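Local structure of cucumber peeling cupredoxin (Cucumis sativus, 1JER) at residues F32-S37 / D81-H86; L38-P43 / Q100-N105; H50-K55 / C61-S66; V76-D81 / H86-T91. The protein binds a single copper ion in a cupredoxin domain and probably serves as an electron carrier. All blocks are in the same frame, centred on the assembly; numbering follows the deposited sequence.

Contact 1 of 4, residues F32-S37 / D81-H86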
loop_
_atom_site.group_PDB
_atom_site.type_symbol
_atom_site.label_atom_id
_atom_site.label_comp_id
_atom_site.label_asym_id
_atom_site.label_seq_id
_atom_site.Cartn_x
_atom_site.Cartn_y
_atom_site.Cartn_z
ATOM N N PHE A 32 -4.831 9.072 13.021
ATOM C CA PHE A 32 -4.727 7.985 12.018
ATOM C C PHE A 32 -5.902 7.012 12.229
ATOM O O PHE A 32 -6.062 6.559 13.357
ATOM C CB PHE A 32 -3.409 7.205 12.313
ATOM C CG PHE A 32 -2.190 8.113 12.130
ATOM C CD1 PHE A 32 -1.731 8.414 10.861
ATOM C CD2 PHE A 32 -1.563 8.661 13.234
ATOM C CE1 PHE A 32 -0.633 9.256 10.704
ATOM C CE2 PHE A 32 -0.471 9.527 13.078
ATOM C CZ PHE A 32 -0.012 9.822 11.806
ATOM N N ARG A 33 -6.637 6.721 11.179
ATOM C CA ARG A 33 -7.810 5.811 11.335
ATOM C C ARG A 33 -7.639 4.569 10.469
ATOM O O ARG A 33 -7.010 4.646 9.397
ATOM C CB ARG A 33 -9.051 6.556 10.820
ATOM C CG ARG A 33 -9.378 7.793 11.661
ATOM C CD ARG A 33 -10.649 8.465 11.109
ATOM N NE ARG A 33 -10.963 9.671 11.877
ATOM C CZ ARG A 33 -11.595 9.657 13.046
ATOM N NH1 ARG A 33 -11.763 8.512 13.721
ATOM N NH2 ARG A 33 -12.115 10.772 13.570
ATOM N N VAL A 34 -8.220 3.471 10.913
ATOM C CA VAL A 34 -8.141 2.201 10.157
ATOM C C VAL A 34 -8.585 2.494 8.740
ATOM O O VAL A 34 -9.522 3.258 8.536
ATOM C CB VAL A 34 -9.121 1.165 10.792
ATOM C CG1 VAL A 34 -9.266 -0.031 9.882
ATOM C CG2 VAL A 34 -8.582 0.727 12.149
ATOM N N GLY A 35 -7.867 1.987 7.738
ATOM C CA GLY A 35 -8.241 2.352 6.355
ATOM C C GLY A 35 -7.298 3.381 5.776
ATOM O O GLY A 35 -7.115 3.504 4.566
ATOM N N ASP A 36 -6.677 4.197 6.648
ATOM C CA ASP A 36 -5.756 5.226 6.064
ATOM C C ASP A 36 -4.463 4.449 5.675
ATOM O O ASP A 36 -4.254 3.338 6.061
ATOM C CB ASP A 36 -5.296 6.132 7.267
ATOM C CG ASP A 36 -6.358 7.142 7.620
ATOM O OD1 ASP A 36 -7.410 7.177 6.952
ATOM O OD2 ASP A 36 -6.160 7.907 8.597
ATOM N N SER A 37 -3.613 5.212 4.943
ATOM C CA SER A 37 -2.316 4.574 4.588
ATOM C C SER A 37 -1.205 5.591 4.948
ATOM O O SER A 37 -1.464 6.765 5.122
ATOM C CB SER A 37 -2.312 4.435 3.020
ATOM O OG SER A 37 -3.251 3.421 2.647
ATOM N N ASP A 81 -4.430 -1.264 8.878
ATOM C CA ASP A 81 -5.437 -2.284 8.909
ATOM C C ASP A 81 -5.952 -2.616 10.311
ATOM O O ASP A 81 -6.989 -3.303 10.378
ATOM C CB ASP A 81 -4.672 -3.667 8.531
ATOM C CG ASP A 81 -4.447 -3.645 7.035
ATOM O OD1 ASP A 81 -5.350 -3.116 6.336
ATOM O OD2 ASP A 81 -3.372 -4.108 6.598
ATOM N N GLU A 82 -5.192 -2.355 11.340
ATOM C CA GLU A 82 -5.569 -2.787 12.694
ATOM C C GLU A 82 -5.492 -1.616 13.662
ATOM O O GLU A 82 -4.707 -0.680 13.461
ATOM C CB GLU A 82 -4.615 -3.897 13.157
ATOM C CG GLU A 82 -3.698 -4.401 12.086
ATOM C CD GLU A 82 -3.999 -5.783 11.573
ATOM O OE1 GLU A 82 -5.131 -6.279 11.763
ATOM O OE2 GLU A 82 -3.091 -6.390 10.948
ATOM N N LEU A 83 -6.292 -1.707 14.719
ATOM C CA LEU A 83 -6.286 -0.653 15.746
ATOM C C LEU A 83 -5.004 -0.726 16.584
ATOM O O LEU A 83 -4.381 -1.783 16.729
ATOM C CB LEU A 83 -7.458 -0.966 16.726
ATOM C CG LEU A 83 -8.835 -0.756 16.047
ATOM C CD1 LEU A 83 -9.918 -1.039 17.088
ATOM C CD2 LEU A 83 -8.948 0.652 15.532
ATOM N N GLY A 84 -4.677 0.350 17.274
ATOM C CA GLY A 84 -3.609 0.312 18.239
ATOM C C GLY A 84 -2.270 0.816 17.658
ATOM O O GLY A 84 -2.257 1.438 16.593
ATOM N N MET A 85 -1.250 0.590 18.451
ATOM C CA MET A 85 0.088 1.131 18.199
ATOM C C MET A 85 0.746 0.342 17.048
ATOM O O MET A 85 0.636 -0.875 17.038
ATOM C CB MET A 85 0.950 0.953 19.447
ATOM C CG MET A 85 0.610 1.914 20.588
ATOM S SD MET A 85 0.482 3.599 20.133
ATOM C CE MET A 85 2.117 4.080 19.680
ATOM N N HIS A 86 1.408 1.099 16.190
ATOM C CA HIS A 86 2.183 0.508 15.079
ATOM C C HIS A 86 3.574 1.175 15.124
ATOM O O HIS A 86 3.698 2.336 15.474
ATOM C CB HIS A 86 1.527 0.716 13.752
ATOM C CG HIS A 86 0.285 -0.101 13.539
ATOM N ND1 HIS A 86 -0.911 0.221 14.128
ATOM C CD2 HIS A 86 0.061 -1.219 12.823
ATOM C CE1 HIS A 86 -1.826 -0.669 13.779
ATOM N NE2 HIS A 86 -1.274 -1.546 12.986
#
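Val-34 and Leu-83 meet at about a right angle, methyl against methyl. Val-34 CG2 lies 3.4 Å from Leu-83 CD2, tighter than a usual van der Waals contact. The two valine branches divide the work. CG1 takes the position anti to the backbone N (chi1 169°) and comes near the carbonyl O of Asp-81. CG2 sits beside the backbone N, which turns it to Leu-83 and to the backbone of Glu-82. Leu-83 presents its CD2 methyl.

Val-34 is carried by a type II beta turn from Arg-33 to Asp-36. Gly-35 takes up the positive phi of that turn. The Asp-36 carboxylate braces it: Arg-33 N donates to Asp-36 OD2 over 2.9 Å, nearly straight at 174°, from well above the carboxylate plane. Asp-36 OD2 also takes a hydrogen bond from His-6 NE2, and OD1 one from the backbone N of Thr-4.

The contact lies at the surface, at the end of the domain away from copper. Across the two segments it is apolar and small. It therefore has little directional character, and the polar bonds that fix the turn lie within 32-37 and with its other neighbours.

Contact 2 of 4, residues L38-P43 / Q100-N105; sequences LQFNFP and QKLSIN. With CU (copper (II) ion), chain B.
Leu-38 reaches from one sheet of the domain to meet Leu-102 and Ile-104 of the other. Its CB points at strand 101-105 and sets the direction. Its CG lies anti to the carbonyl carbon (chi1 -79°), and the chain runs on outward from there. CD1 is the tip that does the work: it lies 4.0 Å from Leu-102 CD2 and 4.0 Å from Ile-104 CD1. Both pairs meet tip to tip. The other branch, Leu-38 CD2, stays a little farther off, 4.4 Å from Ile-104 CD1. Ile-104 offers its CD1 from a CG1 held between the backbone N and the carbonyl carbon (chi1 60°).

Phe-40 adds a second partner for Leu-102. Its CZ stands 4.1 Å from Leu-102 CD2, and the two side chains cross obliquely. On the other side of the strand, Gln-39 NE2 donates to Asn-41 OD1 over 2.8 Å, in the carbonyl plane and on a lone pair.

Gln-100 begins the second segment and stretches its extended side chain to the copper, which OE1 binds at 2.2 Å. His-47, Cys-90 and His-95 complete the site.

The two strands run antiparallel, with axes 11.9 Å apart, as facing layers of the cupredoxin beta sandwich. Strand 37-40 lies between strands 5-7 and 76-79, and strand 101-107 between 32-33 and 84-89. Helix 22-28 packs on Leu-102 and Ile-104 through Ala-27, and Trp-14 meets Phe-40 edge-to-face.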
loop_
_atom_site.group_PDB
_atom_site.type_symbol
_atom_site.label_atom_id
_atom_site.label_comp_id
_atom_site.label_asym_id
_atom_site.label_seq_id
_atom_site.Cartn_x
_atom_site.Cartn_y
_atom_site.Cartn_z
ATOM N N LEU A 38 0.014 5.051 5.012
ATOM C CA LEU A 38 1.183 5.909 5.341
ATOM C C LEU A 38 2.117 5.762 4.073
ATOM O O LEU A 38 2.370 4.636 3.714
ATOM C CB LEU A 38 1.989 5.209 6.447
ATOM C CG LEU A 38 1.491 5.303 7.864
ATOM C CD1 LEU A 38 2.533 4.757 8.833
ATOM C CD2 LEU A 38 1.125 6.756 8.207
ATOM N N GLN A 39 2.476 6.903 3.543
ATOM C CA GLN A 39 3.384 6.876 2.377
ATOM C C GLN A 39 4.789 7.335 2.832
ATOM O O GLN A 39 4.896 8.467 3.321
ATOM C CB GLN A 39 2.888 7.823 1.292
ATOM C CG GLN A 39 3.885 7.884 0.121
ATOM C CD GLN A 39 3.248 8.433 -1.130
ATOM O OE1 GLN A 39 2.026 8.329 -1.299
ATOM N NE2 GLN A 39 4.062 9.005 -2.005
ATOM N N PHE A 40 5.776 6.488 2.614
ATOM C CA PHE A 40 7.182 6.865 3.000
ATOM C C PHE A 40 7.935 7.130 1.650
ATOM O O PHE A 40 7.961 6.228 0.835
ATOM C CB PHE A 40 7.821 5.580 3.581
ATOM C CG PHE A 40 7.284 5.234 4.974
ATOM C CD1 PHE A 40 6.112 4.473 5.070
ATOM C CD2 PHE A 40 7.934 5.607 6.114
ATOM C CE1 PHE A 40 5.661 4.086 6.342
ATOM C CE2 PHE A 40 7.470 5.255 7.387
ATOM C CZ PHE A 40 6.293 4.512 7.471
ATOM N N ASN A 41 8.415 8.346 1.509
ATOM C CA ASN A 41 9.127 8.755 0.278
ATOM C C ASN A 41 10.619 8.960 0.658
ATOM O O ASN A 41 10.941 9.659 1.615
ATOM C CB ASN A 41 8.616 10.163 -0.142
ATOM C CG ASN A 41 7.179 10.090 -0.671
ATOM O OD1 ASN A 41 6.761 9.167 -1.301
ATOM N ND2 ASN A 41 6.460 11.206 -0.391
ATOM N N PHE A 42 11.470 8.302 -0.124
ATOM C CA PHE A 42 12.931 8.487 0.195
ATOM C C PHE A 42 13.689 8.139 -1.098
ATOM O O PHE A 42 13.148 7.471 -1.982
ATOM C CB PHE A 42 13.300 7.528 1.287
ATOM C CG PHE A 42 12.869 6.100 1.132
ATOM C CD1 PHE A 42 11.602 5.687 1.554
ATOM C CD2 PHE A 42 13.711 5.143 0.575
ATOM C CE1 PHE A 42 11.223 4.361 1.428
ATOM C CE2 PHE A 42 13.340 3.830 0.439
ATOM C CZ PHE A 42 12.070 3.417 0.854
ATOM N N PRO A 43 14.951 8.534 -1.157
ATOM C CA PRO A 43 15.742 8.164 -2.376
ATOM C C PRO A 43 15.962 6.669 -2.405
ATOM O O PRO A 43 16.287 5.996 -1.432
ATOM C CB PRO A 43 17.022 8.938 -2.204
ATOM C CG PRO A 43 17.046 9.522 -0.873
ATOM C CD PRO A 43 15.697 9.320 -0.212
ATOM N N GLN A 100 15.333 7.640 12.968
ATOM C CA GLN A 100 14.479 7.337 11.813
ATOM C C GLN A 100 13.574 6.154 12.213
ATOM O O GLN A 100 13.796 5.013 11.840
ATOM C CB GLN A 100 15.237 6.987 10.549
ATOM C CG GLN A 100 14.381 6.914 9.313
ATOM C CD GLN A 100 15.163 6.682 8.033
ATOM O OE1 GLN A 100 16.325 6.258 8.069
ATOM N NE2 GLN A 100 14.562 6.991 6.901
ATOM N N LYS A 101 12.563 6.512 12.995
ATOM C CA LYS A 101 11.608 5.459 13.472
ATOM C C LYS A 101 10.308 6.240 13.811
ATOM O O LYS A 101 10.356 7.451 14.053
ATOM C CB LYS A 101 12.188 4.876 14.781
ATOM C CG LYS A 101 12.412 5.936 15.851
ATOM C CD LYS A 101 13.365 5.445 16.929
ATOM C CE LYS A 101 12.995 4.079 17.457
ATOM N NZ LYS A 101 13.770 3.758 18.729
ATOM N N LEU A 102 9.194 5.550 13.696
ATOM C CA LEU A 102 7.888 6.268 13.815
ATOM C C LEU A 102 6.915 5.316 14.530
ATOM O O LEU A 102 6.843 4.147 14.247
ATOM C CB LEU A 102 7.404 6.461 12.345
ATOM C CG LEU A 102 5.912 6.892 12.265
ATOM C CD1 LEU A 102 5.817 8.387 12.535
ATOM C CD2 LEU A 102 5.402 6.605 10.836
ATOM N N SER A 103 6.245 5.841 15.559
ATOM C CA SER A 103 5.228 5.022 16.236
ATOM C C SER A 103 3.917 5.808 16.170
ATOM O O SER A 103 3.878 7.010 16.402
ATOM C CB SER A 103 5.598 4.776 17.704
ATOM O OG SER A 103 5.621 5.957 18.400
ATOM N N ILE A 104 2.862 5.091 15.758
ATOM C CA ILE A 104 1.596 5.820 15.618
ATOM C C ILE A 104 0.460 4.998 16.239
ATOM O O ILE A 104 0.547 3.793 16.370
ATOM C CB ILE A 104 1.273 6.056 14.152
ATOM C CG1 ILE A 104 1.121 4.763 13.335
ATOM C CG2 ILE A 104 2.307 6.965 13.494
ATOM C CD1 ILE A 104 0.235 4.961 12.110
ATOM N N ASN A 105 -0.590 5.738 16.629
ATOM C CA ASN A 105 -1.732 5.047 17.256
ATOM C C ASN A 105 -2.900 5.117 16.262
ATOM O O ASN A 105 -3.279 6.222 15.847
ATOM C CB ASN A 105 -2.121 5.881 18.513
ATOM C CG ASN A 105 -3.344 5.238 19.187
ATOM O OD1 ASN A 105 -4.323 5.941 19.489
ATOM N ND2 ASN A 105 -3.265 3.948 19.407
HETATM CU CU CU B . 17.402 4.913 6.686
#

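Contact 3 of 4, residues H50-K55 / C61-S66; sequences HEMETK and CNFVNS
A water oxygen sits among Glu-53, His-50 and Ser-66. It donates to Glu-53 OE2 over 3.1 Å. Its bond to His-50 NE2 is weak, and it meets the imidazole at the edge, in the ring plane. It also donates to Ser-66 OG, but that distance is too short to trust, and the place of the hydroxyl is uncertain. His-50 is modelled in two conformers, so its close approach to Ser-66 belongs to one of them.

Met-52 carries the apolar part. Its chain bends at chi2 and chi3, which brings CE to 4.0 Å from Phe-63 CD1. The sulfur stands at the ring edge, with Met-52 SD 5.5 Å from the Phe-63 centroid and 84° off the ring normal. This is a Met-aromatic contact. The carbonyl O of Cys-61 lies over the centre of one face of the same ring.

Farther out, Glu-53 and Asn-65 cross at about a right angle, with carboxylate and amide planes 88° apart. The type I turn from Phe-63 to Ser-66 is closed by Ser-66 N bonding to Phe-63 O over 2.8 Å.

Helix 55-60 starts at the end of the first segment and leads to the second, ending in a Schellman motif at Cys-61. Cys-61 is joined to Cys-96 by a disulfide. A disulfide tying this region to the copper-binding loop is characteristic of phytocyanins, and the side chain of Phe-63 lies about 9 Å from the copper.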
loop_
_atom_site.group_PDB
_atom_site.type_symbol
_atom_site.label_atom_id
_atom_site.label_comp_id
_atom_site.label_asym_id
_atom_site.label_seq_id
_atom_site.Cartn_x
_atom_site.Cartn_y
_atom_site.Cartn_z
ATOM N N HIS A 50 10.391 -0.916 7.700
ATOM C CA HIS A 50 10.066 -2.214 8.290
ATOM C C HIS A 50 9.159 -2.019 9.479
ATOM O O HIS A 50 9.352 -1.154 10.324
ATOM C CB HIS A 50 11.401 -2.866 8.751
ATOM C CG HIS A 50 11.250 -4.125 9.522
ATOM N ND1 HIS A 50 10.769 -5.297 8.998
ATOM C CD2 HIS A 50 11.568 -4.414 10.821
ATOM C CE1 HIS A 50 10.751 -6.243 9.922
ATOM N NE2 HIS A 50 11.232 -5.731 11.036
ATOM N N GLU A 51 8.077 -2.818 9.549
ATOM C CA GLU A 51 7.202 -2.669 10.723
ATOM C C GLU A 51 7.669 -3.569 11.837
ATOM O O GLU A 51 8.122 -4.706 11.581
ATOM C CB GLU A 51 5.762 -3.027 10.274
ATOM C CG GLU A 51 4.816 -2.877 11.480
ATOM C CD GLU A 51 3.372 -3.177 11.117
ATOM O OE1 GLU A 51 3.063 -3.576 9.993
ATOM O OE2 GLU A 51 2.515 -2.997 12.013
ATOM N N MET A 52 7.730 -3.153 13.083
ATOM C CA MET A 52 8.169 -4.013 14.177
ATOM C C MET A 52 6.904 -4.463 14.988
ATOM O O MET A 52 5.944 -3.717 15.055
ATOM C CB MET A 52 8.976 -3.222 15.195
ATOM C CG MET A 52 9.863 -2.140 14.648
ATOM S SD MET A 52 11.600 -2.604 14.928
ATOM C CE MET A 52 11.729 -3.881 13.668
ATOM N N GLU A 53 7.061 -5.589 15.647
ATOM C CA GLU A 53 5.989 -6.174 16.438
ATOM C C GLU A 53 5.772 -5.506 17.785
ATOM O O GLU A 53 4.620 -5.273 18.183
ATOM C CB GLU A 53 6.284 -7.666 16.649
ATOM C CG GLU A 53 7.515 -8.197 15.980
ATOM C CD GLU A 53 8.792 -7.430 16.118
ATOM O OE1 GLU A 53 9.498 -7.521 17.144
ATOM O OE2 GLU A 53 9.197 -6.764 15.123
ATOM N N THR A 54 6.834 -5.287 18.540
ATOM C CA THR A 54 6.783 -4.847 19.919
ATOM C C THR A 54 7.503 -3.535 20.138
ATOM O O THR A 54 8.453 -3.234 19.412
ATOM C CB THR A 54 7.529 -5.875 20.856
ATOM O OG1 THR A 54 7.057 -7.193 20.551
ATOM C CG2 THR A 54 9.019 -5.830 20.489
ATOM N N LYS A 55 7.084 -2.807 21.179
ATOM C CA LYS A 55 7.681 -1.555 21.550
ATOM C C LYS A 55 9.143 -1.720 21.993
ATOM O O LYS A 55 9.949 -0.811 21.864
ATOM C CB LYS A 55 6.909 -0.834 22.674
ATOM C CG LYS A 55 7.573 0.507 23.014
ATOM C CD LYS A 55 7.090 1.108 24.298
ATOM C CE LYS A 55 8.056 2.187 24.812
ATOM N NZ LYS A 55 8.396 3.151 23.703
ATOM N N CYS A 61 15.833 -0.555 18.728
ATOM C CA CYS A 61 16.289 -0.758 17.337
ATOM C C CYS A 61 16.893 -2.148 17.190
ATOM O O CYS A 61 17.971 -2.308 16.616
ATOM C CB CYS A 61 17.237 0.305 16.843
ATOM S SG CYS A 61 16.482 1.984 16.851
ATOM N N ASN A 62 16.205 -3.147 17.729
ATOM C CA ASN A 62 16.732 -4.533 17.678
ATOM C C ASN A 62 16.015 -5.276 16.574
ATOM O O ASN A 62 14.803 -5.438 16.588
ATOM C CB ASN A 62 16.442 -5.178 19.064
ATOM C CG ASN A 62 17.011 -6.600 19.080
ATOM O OD1 ASN A 62 17.702 -6.963 20.051
ATOM N ND2 ASN A 62 16.718 -7.368 18.065
ATOM N N PHE A 63 16.754 -5.653 15.509
ATOM C CA PHE A 63 16.042 -6.156 14.322
ATOM C C PHE A 63 16.168 -7.653 14.172
ATOM O O PHE A 63 16.086 -8.163 13.061
ATOM C CB PHE A 63 16.759 -5.531 13.064
ATOM C CG PHE A 63 16.789 -4.016 13.189
ATOM C CD1 PHE A 63 15.685 -3.350 13.710
ATOM C CD2 PHE A 63 17.895 -3.292 12.810
ATOM C CE1 PHE A 63 15.726 -1.966 13.824
ATOM C CE2 PHE A 63 17.919 -1.908 12.877
ATOM C CZ PHE A 63 16.828 -1.244 13.424
ATOM N N VAL A 64 16.445 -8.311 15.293
ATOM C CA VAL A 64 16.654 -9.774 15.191
ATOM C C VAL A 64 15.486 -10.430 14.574
ATOM O O VAL A 64 15.576 -11.406 13.818
ATOM C CB VAL A 64 17.146 -10.330 16.511
ATOM C CG1 VAL A 64 16.059 -10.822 17.410
ATOM C CG2 VAL A 64 18.361 -11.175 16.443
ATOM N N ASN A 65 14.227 -9.934 14.748
ATOM C CA ASN A 65 13.186 -10.703 14.010
ATOM C C ASN A 65 12.852 -10.053 12.670
ATOM O O ASN A 65 11.763 -10.368 12.141
ATOM C CB ASN A 65 11.879 -10.675 14.852
ATOM C CG ASN A 65 12.123 -11.277 16.215
ATOM O OD1 ASN A 65 11.711 -10.729 17.226
ATOM N ND2 ASN A 65 12.836 -12.400 16.231
ATOM N N SER A 66 13.659 -9.171 12.164
ATOM C CA SER A 66 13.476 -8.372 11.003
ATOM C C SER A 66 13.916 -9.076 9.765
ATOM O O SER A 66 14.744 -9.991 9.808
ATOM C CB SER A 66 14.125 -6.988 11.152
ATOM O OG SER A 66 14.016 -6.543 12.496
HETATM O O HOH W 1 12.115 -7.021 14.024
#

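Contact 4 of 4, residues V76-D81 / H86-T91; sequences VIERLD and HYFVCT. With CU (copper (II) ion), chain B.
Glu-78 faces Phe-88 and Leu-80 faces His-86 across two segments that run in opposite directions. Their CA atoms are far apart, 10.0 Å for Glu-78 and Phe-88 and 8.5 Å for Leu-80 and His-86. The strands are thus not paired by backbone bonds. They belong to the two opposed sheets of the cupredoxin beta sandwich, and side chains fill the gap.

Phe-88 is the main filler. Its CB points at 76-81, and its ring is met obliquely by two side chains. Glu-78 CG lies 4.2 Å from Phe-88 CE1. The glutamate bends at chi2 (-81°) and slides past the ring in the opposite direction, so the methylene does the touching. The carboxylate plane is turned 49° from the ring. Leu-80 brings CD2 to 4.4 Å from Phe-88 CZ. Leu-38, from the strand beside 76-79, packs on the same phenylalanine.

At the other end of the contact a water bridges the two segments. It accepts from Asp-81 N over 3.0 Å and, weakly, from His-86 NE2.

Within this chain strand 76-79 is an outermost strand of its sheet. The side chain of Arg-79 starts away from segment 86-91 and forms a salt bridge with Glu-71 of the second subunit.

Strand 84-89 leads directly to the metal. The Cys-90 side chain swings SG anti to the backbone N (chi1 176°), and this sulfur binds the copper at 2.2 Å.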
loop_
_atom_site.group_PDB
_atom_site.type_symbol
_atom_site.label_atom_id
_atom_site.label_comp_id
_atom_site.label_asym_id
_atom_site.label_seq_id
_atom_site.Cartn_x
_atom_site.Cartn_y
_atom_site.Cartn_z
ATOM N N VAL A 76 7.063 3.653 -0.440
ATOM C CA VAL A 76 6.499 2.465 0.236
ATOM C C VAL A 76 5.187 2.950 0.884
ATOM O O VAL A 76 5.230 4.001 1.546
ATOM C CB VAL A 76 7.409 1.989 1.362
ATOM C CG1 VAL A 76 6.635 0.981 2.250
ATOM C CG2 VAL A 76 8.630 1.284 0.737
ATOM N N ILE A 77 4.096 2.299 0.555
ATOM C CA ILE A 77 2.787 2.826 1.133
ATOM C C ILE A 77 2.213 1.702 1.975
ATOM O O ILE A 77 2.036 0.578 1.487
ATOM C CB ILE A 77 1.824 3.202 -0.020
ATOM C CG1 ILE A 77 2.331 4.472 -0.778
ATOM C CG2 ILE A 77 0.458 3.630 0.620
ATOM C CD1 ILE A 77 2.176 4.389 -2.265
ATOM N N GLU A 78 2.036 1.951 3.274
ATOM C CA GLU A 78 1.578 0.873 4.171
ATOM C C GLU A 78 0.129 1.175 4.589
ATOM O O GLU A 78 -0.152 2.293 4.954
ATOM C CB GLU A 78 2.450 0.921 5.469
ATOM C CG GLU A 78 3.906 0.480 5.137
ATOM C CD GLU A 78 4.022 -1.031 5.082
ATOM O OE1 GLU A 78 3.169 -1.726 5.681
ATOM O OE2 GLU A 78 5.004 -1.542 4.485
ATOM N N ARG A 79 -0.711 0.152 4.523
ATOM C CA ARG A 79 -2.107 0.324 4.915
ATOM C C ARG A 79 -2.239 0.132 6.422
ATOM O O ARG A 79 -1.633 -0.759 6.999
ATOM C CB ARG A 79 -3.052 -0.682 4.208
ATOM C CG ARG A 79 -4.496 -0.113 4.194
ATOM C CD ARG A 79 -5.438 -0.907 3.297
ATOM N NE ARG A 79 -6.301 0.008 2.497
ATOM C CZ ARG A 79 -7.516 0.372 2.865
ATOM N NH1 ARG A 79 -8.238 -0.437 3.642
ATOM N NH2 ARG A 79 -8.060 1.534 2.461
ATOM N N LEU A 80 -3.085 0.975 7.029
ATOM C CA LEU A 80 -3.269 0.794 8.508
ATOM C C LEU A 80 -4.606 0.015 8.670
ATOM O O LEU A 80 -5.669 0.577 8.548
ATOM C CB LEU A 80 -3.361 2.192 9.121
ATOM C CG LEU A 80 -2.098 3.060 8.863
ATOM C CD1 LEU A 80 -2.245 4.447 9.438
ATOM C CD2 LEU A 80 -0.864 2.378 9.403
ATOM N N ASP A 81 -4.430 -1.264 8.878
ATOM C CA ASP A 81 -5.437 -2.284 8.909
ATOM C C ASP A 81 -5.952 -2.616 10.311
ATOM O O ASP A 81 -6.989 -3.303 10.378
ATOM C CB ASP A 81 -4.672 -3.667 8.531
ATOM C CG ASP A 81 -4.447 -3.645 7.035
ATOM O OD1 ASP A 81 -5.350 -3.116 6.336
ATOM O OD2 ASP A 81 -3.372 -4.108 6.598
ATOM N N HIS A 86 1.408 1.099 16.190
ATOM C CA HIS A 86 2.183 0.508 15.079
ATOM C C HIS A 86 3.574 1.175 15.124
ATOM O O HIS A 86 3.698 2.336 15.474
ATOM C CB HIS A 86 1.527 0.716 13.752
ATOM C CG HIS A 86 0.285 -0.101 13.539
ATOM N ND1 HIS A 86 -0.911 0.221 14.128
ATOM C CD2 HIS A 86 0.061 -1.219 12.823
ATOM C CE1 HIS A 86 -1.826 -0.669 13.779
ATOM N NE2 HIS A 86 -1.274 -1.546 12.986
ATOM N N TYR A 87 4.575 0.379 14.794
ATOM C CA TYR A 87 5.968 0.872 14.934
ATOM C C TYR A 87 6.686 0.614 13.599
ATOM O O TYR A 87 6.717 -0.529 13.125
ATOM C CB TYR A 87 6.635 -0.122 15.963
ATOM C CG TYR A 87 5.961 0.021 17.323
ATOM C CD1 TYR A 87 6.083 1.192 18.041
ATOM C CD2 TYR A 87 5.174 -1.006 17.818
ATOM C CE1 TYR A 87 5.457 1.342 19.280
ATOM C CE2 TYR A 87 4.552 -0.871 19.058
ATOM C CZ TYR A 87 4.709 0.295 19.762
ATOM O OH TYR A 87 4.073 0.438 20.989
ATOM N N PHE A 88 7.303 1.640 13.048
ATOM C CA PHE A 88 8.016 1.404 11.746
ATOM C C PHE A 88 9.435 1.973 11.919
ATOM O O PHE A 88 9.619 3.021 12.541
ATOM C CB PHE A 88 7.329 2.230 10.663
ATOM C CG PHE A 88 5.889 1.813 10.404
ATOM C CD1 PHE A 88 5.609 0.798 9.524
ATOM C CD2 PHE A 88 4.862 2.480 11.101
ATOM C CE1 PHE A 88 4.296 0.378 9.313
ATOM C CE2 PHE A 88 3.566 2.032 10.896
ATOM C CZ PHE A 88 3.291 1.037 9.998
ATOM N N VAL A 89 10.398 1.304 11.277
ATOM C CA VAL A 89 11.766 1.850 11.410
ATOM C C VAL A 89 12.464 1.663 10.046
ATOM O O VAL A 89 11.986 0.950 9.192
ATOM C CB VAL A 89 12.578 1.014 12.427
ATOM C CG1 VAL A 89 11.938 1.110 13.816
ATOM C CG2 VAL A 89 12.602 -0.451 11.999
ATOM N N CYS A 90 13.615 2.306 9.966
ATOM C CA CYS A 90 14.528 2.040 8.845
ATOM C C CYS A 90 15.658 1.161 9.447
ATOM O O CYS A 90 16.155 1.497 10.532
ATOM C CB CYS A 90 15.191 3.392 8.427
ATOM S SG CYS A 90 16.432 3.010 7.113
ATOM N N THR A 91 15.948 0.042 8.810
ATOM C CA THR A 91 16.907 -0.907 9.391
ATOM C C THR A 91 18.296 -0.720 8.814
ATOM O O THR A 91 19.202 -1.499 9.080
ATOM C CB THR A 91 16.469 -2.362 9.209
ATOM O OG1 THR A 91 16.442 -2.718 7.841
ATOM C CG2 THR A 91 15.060 -2.594 9.760
HETATM CU CU CU B . 17.402 4.913 6.686
HETATM O O HOH W 2 -2.074 -2.528 10.263
#

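How the contacts relate
All four contacts lie in one cupredoxin domain. Contacts 2 and 4 form its core, with centres 6 Å apart. Both join the sheet of strands 37-40 and 76-79 to the sheet of strands 84-89 and 101-107, and each supplies one copper ligand. Contact 1 lies at the surface, toward the end away from copper; its centre is 10 Å from that of contact 4, with which it shares Asp-81 and His-86. Contact 3, on outer strand 50-52 beside 84-89, has its centre 18 Å from that of contact 1. Along the chain, contacts 3 and 4 follow in series, both nested inside the loop closed by contact 2. Contact 1 crosses contacts 2 and 4. Segments far apart thus build one domain.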